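Local coordinates for flavin-nucleotide-binding protein (Azotobacter vinelandii, PDB 6RK0) that binds FAD and heme b and probably works as a low-potential terminal oxidase associated with the iron-only nitrogenase, at residues T19-Y24 and A28-E33; V99-R102 and N106-C109. All coordinates share one frame; numbering follows the deposited sequence.

Contact 1. Residues T19-Y24 and A28-E33; sequences THVKRY and ARYDQE. With HEM (protoporphyrin IX containing Fe), chain H.
The Tyr30 ring meets the loop 19-24 through its edge: Thr19 O lies near the ring plane, 3.4 Å from Tyr30 CE1, while Val21 N approaches the hydroxyl end. Val21 N donates to Tyr30 OH (2.8 Å, 162° at the hydrogen). A water 2.6 Å from Tyr30 OH donates to Val21 O, which links the phenol to both polar backbone atoms of one residue. With CG anti to the carbonyl carbon (chi1 -56°), the Tyr30 side chain is directed at this loop, and its hydroxyl rests beside the branch point of Val21. Val21 CB packs on Ala28 CB at 3.7 Å.

Two further flat groups, of Tyr24 and Arg23, meet the heme. Over one face of the Tyr24 ring, toward its rim, sits HEM CBA, a propionate carbon. Arg23, which packs on Ser74 of the second subunit, turns its guanidinium edge to the second propionate in a paired grip: Arg23 NE binds HEM O1D at 2.8 Å, nearly straight at 172°, and Arg23 NH1 reaches HEM O2D at 2.9 Å. Lys172 NZ also hydrogen-bonds the heme; Arg23 would probably offset much of the charge of the propionate it holds. The backbone N-H groups of Lys22 and Arg23 hold FAD O1A, making this a cofactor-binding loop.

Strand 28-29 borders strand 169-174, with Arg29 bonded to Cys171 through the backbone, and Asp31, in a salt bridge with Arg29, caps helix 32-40.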
loop_
_atom_site.group_PDB
_atom_site.type_symbol
_atom_site.label_atom_id
_atom_site.label_comp_id
_atom_site.label_asym_id
_atom_site.label_seq_id
_atom_site.Cartn_x
_atom_site.Cartn_y
_atom_site.Cartn_z
ATOM N N THR A 19 9.472 -5.418 -17.552
ATOM C CA THR A 19 8.086 -5.495 -17.111
ATOM C C THR A 19 7.425 -6.812 -17.441
ATOM O O THR A 19 6.219 -6.947 -17.255
ATOM C CB THR A 19 7.241 -4.328 -17.633
ATOM O OG1 THR A 19 7.353 -4.226 -19.056
ATOM C CG2 THR A 19 7.613 -3.005 -16.948
ATOM N N HIS A 20 8.196 -7.816 -17.858
ATOM C CA HIS A 20 7.611 -9.110 -18.216
ATOM C C HIS A 20 7.323 -9.936 -16.963
ATOM O O HIS A 20 8.261 -10.360 -16.272
ATOM C CB HIS A 20 8.547 -9.852 -19.165
ATOM C CG HIS A 20 8.091 -11.244 -19.466
ATOM N ND1 HIS A 20 6.956 -11.527 -20.193
ATOM C CD2 HIS A 20 8.577 -12.438 -19.051
ATOM C CE1 HIS A 20 6.815 -12.839 -20.294
ATOM N NE2 HIS A 20 7.769 -13.410 -19.584
ATOM N N VAL A 21 6.039 -10.166 -16.675
ATOM C CA VAL A 21 5.631 -10.974 -15.528
ATOM C C VAL A 21 6.036 -12.417 -15.802
ATOM O O VAL A 21 5.613 -13.030 -16.800
ATOM C CB VAL A 21 4.109 -10.856 -15.323
ATOM C CG1 VAL A 21 3.633 -11.777 -14.208
ATOM C CG2 VAL A 21 3.698 -9.436 -15.019
ATOM N N LYS A 22 6.780 -13.011 -14.868
ATOM C CA LYS A 22 7.233 -14.400 -14.954
ATOM C C LYS A 22 6.385 -15.279 -14.048
ATOM O O LYS A 22 5.738 -16.224 -14.512
ATOM C CB LYS A 22 8.733 -14.507 -14.591
ATOM C CG LYS A 22 9.273 -15.940 -14.457
ATOM C CD LYS A 22 10.688 -15.970 -13.854
ATOM C CE LYS A 22 11.129 -17.388 -13.567
ATOM N NZ LYS A 22 12.499 -17.441 -12.950
ATOM N N ARG A 23 6.398 -15.007 -12.747
ATOM C CA ARG A 23 5.659 -15.867 -11.833
ATOM C C ARG A 23 4.163 -15.620 -11.963
ATOM O O ARG A 23 3.708 -14.470 -12.076
ATOM C CB ARG A 23 6.131 -15.633 -10.403
ATOM C CG ARG A 23 7.648 -15.835 -10.269
ATOM C CD ARG A 23 8.094 -16.512 -8.968
ATOM N NE ARG A 23 7.663 -17.910 -8.892
ATOM C CZ ARG A 23 8.346 -18.968 -9.338
ATOM N NH1 ARG A 23 7.773 -20.147 -9.240
ATOM N NH2 ARG A 23 9.545 -18.849 -9.938
ATOM N N TYR A 24 3.374 -16.692 -11.944
ATOM C CA TYR A 24 1.926 -16.541 -12.053
ATOM C C TYR A 24 1.569 -15.660 -13.264
ATOM O O TYR A 24 0.669 -14.808 -13.226
ATOM C CB TYR A 24 1.286 -16.064 -10.747
ATOM C CG TYR A 24 0.981 -17.191 -9.775
ATOM C CD1 TYR A 24 1.953 -18.140 -9.393
ATOM C CD2 TYR A 24 -0.285 -17.335 -9.273
ATOM C CE1 TYR A 24 1.637 -19.181 -8.566
ATOM C CE2 TYR A 24 -0.611 -18.377 -8.433
ATOM C CZ TYR A 24 0.350 -19.297 -8.089
ATOM O OH TYR A 24 0.052 -20.360 -7.261
ATOM N N ALA A 28 -1.127 -11.884 -15.464
ATOM C CA ALA A 28 -0.604 -10.630 -15.988
ATOM C C ALA A 28 -1.595 -9.978 -16.941
ATOM O O ALA A 28 -2.303 -10.645 -17.715
ATOM C CB ALA A 28 0.677 -10.876 -16.769
ATOM N N ARG A 29 -1.628 -8.648 -16.921
ATOM C CA ARG A 29 -2.347 -7.840 -17.907
ATOM C C ARG A 29 -1.459 -6.675 -18.272
ATOM O O ARG A 29 -0.889 -6.030 -17.389
ATOM C CB ARG A 29 -3.678 -7.314 -17.335
ATOM C CG ARG A 29 -4.636 -8.384 -16.908
ATOM C CD ARG A 29 -5.309 -9.015 -18.096
ATOM N NE ARG A 29 -6.105 -8.061 -18.887
ATOM C CZ ARG A 29 -7.416 -8.153 -19.105
ATOM N NH1 ARG A 29 -8.135 -9.139 -18.585
ATOM N NH2 ARG A 29 -7.997 -7.238 -19.858
ATOM N N TYR A 30 -1.362 -6.393 -19.563
ATOM C CA TYR A 30 -0.559 -5.293 -20.056
ATOM C C TYR A 30 -1.382 -4.260 -20.806
ATOM O O TYR A 30 -0.839 -3.206 -21.192
ATOM C CB TYR A 30 0.568 -5.797 -20.973
ATOM C CG TYR A 30 1.446 -6.817 -20.299
ATOM C CD1 TYR A 30 2.377 -6.442 -19.326
ATOM C CD2 TYR A 30 1.343 -8.152 -20.634
ATOM C CE1 TYR A 30 3.210 -7.387 -18.710
ATOM C CE2 TYR A 30 2.152 -9.107 -20.027
ATOM C CZ TYR A 30 3.092 -8.700 -19.080
ATOM O OH TYR A 30 3.934 -9.611 -18.495
ATOM N N ASP A 31 -2.656 -4.548 -21.069
ATOM C CA ASP A 31 -3.487 -3.619 -21.815
ATOM C C ASP A 31 -3.687 -2.327 -21.033
ATOM O O ASP A 31 -3.892 -2.327 -19.810
ATOM C CB ASP A 31 -4.833 -4.260 -22.131
ATOM C CG ASP A 31 -5.530 -4.792 -20.903
ATOM O OD1 ASP A 31 -5.012 -5.731 -20.253
ATOM O OD2 ASP A 31 -6.592 -4.236 -20.568
ATOM N N GLN A 32 -3.661 -1.219 -21.766
ATOM C CA GLN A 32 -3.760 0.075 -21.099
ATOM C C GLN A 32 -5.135 0.287 -20.463
ATOM O O GLN A 32 -5.233 1.033 -19.485
ATOM C CB GLN A 32 -3.205 1.164 -22.023
ATOM C CG GLN A 32 -1.599 1.080 -22.201
ATOM C CD GLN A 32 -0.766 1.693 -21.009
ATOM O OE1 GLN A 32 -1.045 2.829 -20.636
ATOM N NE2 GLN A 32 0.265 0.956 -20.442
ATOM N N GLU A 33 -6.193 -0.392 -20.925
ATOM C CA GLU A 33 -7.476 -0.282 -20.238
ATOM C C GLU A 33 -7.374 -0.770 -18.796
ATOM O O GLU A 33 -7.904 -0.132 -17.879
ATOM C CB GLU A 33 -8.534 -1.082 -20.998
ATOM C CG GLU A 33 -9.894 -0.973 -20.377
ATOM C CD GLU A 33 -10.961 -1.704 -21.172
ATOM O OE1 GLU A 33 -10.730 -2.041 -22.367
ATOM O OE2 GLU A 33 -12.040 -1.940 -20.592
HETATM C CHA HEM H . 2.916 -17.115 -3.483
HETATM C CHB HEM H . -0.513 -15.428 -0.592
HETATM C CHC HEM H . 0.363 -18.980 2.502
HETATM C CHD HEM H . 3.571 -20.861 -0.542
HETATM C C1A HEM H . 1.892 -16.351 -2.964
HETATM C C2A HEM H . 1.342 -15.187 -3.627
HETATM C C3A HEM H . 0.376 -14.706 -2.829
HETATM C C4A HEM H . 0.333 -15.582 -1.651
HETATM C CMA HEM H . -0.568 -13.517 -2.996
HETATM C CAA HEM H . 1.748 -14.653 -4.995
HETATM C CBA HEM H . 1.093 -15.419 -6.154
HETATM C CGA HEM H . 1.223 -14.570 -7.389
HETATM O O1A HEM H . 0.192 -14.019 -7.876
HETATM O O2A HEM H . 2.354 -14.389 -7.909
HETATM C C1B HEM H . -0.590 -16.260 0.512
HETATM C C2B HEM H . -1.470 -16.058 1.646
HETATM C C3B HEM H . -1.209 -17.035 2.500
HETATM C C4B HEM H . -0.189 -17.879 1.903
HETATM C CMB HEM H . -2.451 -14.915 1.821
HETATM C CAB HEM H . -1.796 -17.367 3.873
HETATM C CBB HEM H . -2.874 -16.826 4.416
HETATM C C1C HEM H . 1.339 -19.802 1.962
HETATM C C2C HEM H . 1.878 -20.984 2.573
HETATM C C3C HEM H . 2.722 -21.541 1.731
HETATM C C4C HEM H . 2.738 -20.697 0.543
HETATM C CMC HEM H . 1.555 -21.424 3.988
HETATM C CAC HEM H . 3.533 -22.809 1.845
HETATM C CBC HEM H . 3.027 -23.871 2.483
HETATM C C1D HEM H . 3.729 -19.971 -1.586
HETATM C C2D HEM H . 4.636 -20.124 -2.696
HETATM C C3D HEM H . 4.438 -19.082 -3.513
HETATM C C4D HEM H . 3.399 -18.265 -2.919
HETATM C CMD HEM H . 5.639 -21.268 -2.866
HETATM C CAD HEM H . 5.100 -18.831 -4.867
HETATM C CBD HEM H . 4.190 -19.394 -5.986
HETATM C CGD HEM H . 4.943 -19.433 -7.290
HETATM O O1D HEM H . 5.084 -18.357 -7.932
HETATM O O2D HEM H . 5.368 -20.518 -7.740
HETATM N NA HEM H . 1.262 -16.591 -1.763
HETATM N NB HEM H . 0.173 -17.390 0.682
HETATM N NC HEM H . 1.892 -19.625 0.712
HETATM N ND HEM H . 2.965 -18.831 -1.744
HETATM FE FE HEM H . 1.598 -18.085 -0.517
HETATM O O HOH W 1 3.786 -12.198 -18.766
HETATM O O HOH W 2 0.188 -19.235 -1.540
#

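Contact 2. Residues V99-R102 and N106-C109; sequences VIAR and NFNC. With HEM (protoporphyrin IX containing Fe), chain H.
Val99 and Asn108 form an antiparallel hydrogen-bonded pair: Val99 N to Asn108 O is 2.9 Å, and Asn108 N to Val99 O is 3.0 Å. Their side chains share one face of the sheet, where Val99 CG2 also rests against the backbone of Cys109. Ala101 lies with its methyl against Asn106 O. Here the beta hairpin 88-100/108-118 opens into its loop, within the FMN-binding split-barrel fold expected of this family.

With CG anti to the carbonyl carbon (chi1 -89°), Phe107 carries its ring toward Ile100 and Ala101. One ring face makes a CH-pi contact: Ile100 CA stands 4.0 Å from the ring centroid, 11° off the normal. Phe107 CZ touches Ile100 CG2, and Phe107 CE1 comes within 3.2 Å of Ala101 O. At the heme, Phe107 CD2 meets vinyl carbon CBB at 3.4 Å. Cutting this residue back to an alanine would probably deprive Ile100 and the vinyl group of the ring they pack on, opening a gap between strand and heme.

Phe107 O accepts a bond (2.7 Å) from the water that ligates HEM FE. Asn108 OD1 lies 3.3 Å from HEM CMA and takes the N-H of Cys109; Leu148 of the second subunit packs on Phe107.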
loop_
_atom_site.group_PDB
_atom_site.type_symbol
_atom_site.label_atom_id
_atom_site.label_comp_id
_atom_site.label_asym_id
_atom_site.label_seq_id
_atom_site.Cartn_x
_atom_site.Cartn_y
_atom_site.Cartn_z
ATOM N N VAL A 99 -8.094 -15.345 0.167
ATOM C CA VAL A 99 -8.501 -16.567 -0.518
ATOM C C VAL A 99 -8.086 -17.759 0.355
ATOM O O VAL A 99 -6.886 -17.997 0.590
ATOM C CB VAL A 99 -7.884 -16.635 -1.926
ATOM C CG1 VAL A 99 -8.258 -17.954 -2.605
ATOM C CG2 VAL A 99 -8.323 -15.459 -2.791
ATOM N N ILE A 100 -9.096 -18.463 0.876
ATOM C CA ILE A 100 -8.947 -19.569 1.807
ATOM C C ILE A 100 -9.088 -20.864 1.010
ATOM O O ILE A 100 -10.158 -21.175 0.471
ATOM C CB ILE A 100 -10.031 -19.492 2.883
ATOM C CG1 ILE A 100 -9.892 -18.191 3.694
ATOM C CG2 ILE A 100 -9.982 -20.700 3.806
ATOM C CD1 ILE A 100 -11.062 -17.830 4.547
ATOM N N ALA A 101 -7.996 -21.611 0.902
ATOM C CA ALA A 101 -7.940 -22.841 0.132
ATOM C C ALA A 101 -7.939 -24.049 1.068
ATOM O O ALA A 101 -7.825 -23.931 2.286
ATOM C CB ALA A 101 -6.710 -22.849 -0.744
ATOM N N ARG A 102 -8.038 -25.248 0.477
ATOM C CA ARG A 102 -7.979 -26.506 1.215
ATOM C C ARG A 102 -6.578 -26.842 1.683
ATOM O O ARG A 102 -6.436 -27.596 2.649
ATOM C CB ARG A 102 -8.530 -27.628 0.329
ATOM C CG ARG A 102 -9.974 -27.466 -0.014
ATOM C CD ARG A 102 -10.377 -28.194 -1.296
ATOM N NE ARG A 102 -11.767 -27.971 -1.621
ATOM C CZ ARG A 102 -12.255 -26.844 -2.133
ATOM N NH1 ARG A 102 -11.429 -25.883 -2.580
ATOM N NH2 ARG A 102 -13.562 -26.696 -2.293
ATOM N N ASN A 106 -1.972 -23.181 -1.228
ATOM C CA ASN A 106 -2.814 -22.483 -2.182
ATOM C C ASN A 106 -3.688 -21.381 -1.559
ATOM O O ASN A 106 -4.556 -20.833 -2.254
ATOM C CB ASN A 106 -3.623 -23.490 -2.988
ATOM C CG ASN A 106 -2.797 -24.098 -4.068
ATOM O OD1 ASN A 106 -2.144 -23.381 -4.830
ATOM N ND2 ASN A 106 -2.823 -25.419 -4.183
ATOM N N PHE A 107 -3.437 -20.984 -0.316
ATOM C CA PHE A 107 -4.021 -19.725 0.149
ATOM C C PHE A 107 -3.522 -18.593 -0.750
ATOM O O PHE A 107 -2.462 -18.674 -1.385
ATOM C CB PHE A 107 -3.626 -19.427 1.609
ATOM C CG PHE A 107 -4.570 -19.995 2.630
ATOM C CD1 PHE A 107 -4.902 -21.343 2.635
ATOM C CD2 PHE A 107 -5.146 -19.170 3.599
ATOM C CE1 PHE A 107 -5.772 -21.869 3.599
ATOM C CE2 PHE A 107 -6.021 -19.692 4.559
ATOM C CZ PHE A 107 -6.317 -21.041 4.530
ATOM N N ASN A 108 -4.296 -17.514 -0.812
ATOM C CA ASN A 108 -3.920 -16.474 -1.744
ATOM C C ASN A 108 -4.671 -15.215 -1.377
ATOM O O ASN A 108 -5.288 -15.122 -0.303
ATOM C CB ASN A 108 -4.137 -16.949 -3.195
ATOM C CG ASN A 108 -3.073 -16.442 -4.120
ATOM O OD1 ASN A 108 -3.019 -15.261 -4.438
ATOM N ND2 ASN A 108 -2.192 -17.322 -4.534
ATOM N N CYS A 109 -4.632 -14.232 -2.265
ATOM C CA CYS A 109 -5.483 -13.068 -2.089
ATOM C C CYS A 109 -5.956 -12.614 -3.455
ATOM O O CYS A 109 -5.277 -12.806 -4.464
ATOM C CB CYS A 109 -4.813 -11.913 -1.337
ATOM S SG CYS A 109 -3.584 -11.000 -2.307
HETATM C CHA HEM H . 2.916 -17.115 -3.483
HETATM C CHB HEM H . -0.513 -15.428 -0.592
HETATM C CHC HEM H . 0.363 -18.980 2.502
HETATM C CHD HEM H . 3.571 -20.861 -0.542
HETATM C C1A HEM H . 1.892 -16.351 -2.964
HETATM C C2A HEM H . 1.342 -15.187 -3.627
HETATM C C3A HEM H . 0.376 -14.706 -2.829
HETATM C C4A HEM H . 0.333 -15.582 -1.651
HETATM C CMA HEM H . -0.568 -13.517 -2.996
HETATM C CAA HEM H . 1.748 -14.653 -4.995
HETATM C CBA HEM H . 1.093 -15.419 -6.154
HETATM C CGA HEM H . 1.223 -14.570 -7.389
HETATM O O1A HEM H . 0.192 -14.019 -7.876
HETATM O O2A HEM H . 2.354 -14.389 -7.909
HETATM C C1B HEM H . -0.590 -16.260 0.512
HETATM C C2B HEM H . -1.470 -16.058 1.646
HETATM C C3B HEM H . -1.209 -17.035 2.500
HETATM C C4B HEM H . -0.189 -17.879 1.903
HETATM C CMB HEM H . -2.451 -14.915 1.821
HETATM C CAB HEM H . -1.796 -17.367 3.873
HETATM C CBB HEM H . -2.874 -16.826 4.416
HETATM C C1C HEM H . 1.339 -19.802 1.962
HETATM C C2C HEM H . 1.878 -20.984 2.573
HETATM C C3C HEM H . 2.722 -21.541 1.731
HETATM C C4C HEM H . 2.738 -20.697 0.543
HETATM C CMC HEM H . 1.555 -21.424 3.988
HETATM C CAC HEM H . 3.533 -22.809 1.845
HETATM C CBC HEM H . 3.027 -23.871 2.483
HETATM C C1D HEM H . 3.729 -19.971 -1.586
HETATM C C2D HEM H . 4.636 -20.124 -2.696
HETATM C C3D HEM H . 4.438 -19.082 -3.513
HETATM C C4D HEM H . 3.399 -18.265 -2.919
HETATM C CMD HEM H . 5.639 -21.268 -2.866
HETATM C CAD HEM H . 5.100 -18.831 -4.867
HETATM C CBD HEM H . 4.190 -19.394 -5.986
HETATM C CGD HEM H . 4.943 -19.433 -7.290
HETATM O O1D HEM H . 5.084 -18.357 -7.932
HETATM O O2D HEM H . 5.368 -20.518 -7.740
HETATM N NA HEM H . 1.262 -16.591 -1.763
HETATM N NB HEM H . 0.173 -17.390 0.682
HETATM N NC HEM H . 1.892 -19.625 0.712
HETATM N ND HEM H . 2.965 -18.831 -1.744
HETATM FE FE HEM H . 1.598 -18.085 -0.517
HETATM O O HOH W 2 0.188 -19.235 -1.540
#

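In the fold
From the N terminus, contact 1 comes first, closing the short turn between the cofactor-binding loop and strand 28-29. Contact 2 follows much later and closes the loop of the hairpin 88-100/108-118. The two closures stand in series along the chain, neither nested nor crossed. In space their centres lie about 22 Å apart, yet their nearest atoms come to about 4 Å without touching. Strand 169-174 joins them within one sheet, pairing with strand 28-29 of contact 1 and with strand 108-118 of contact 2. The same heme bridges them: residues 19-24 lie at its propionate side, residues 106-109 at another edge and by the iron-bound water. Two local closures thus each contribute part of one heme site.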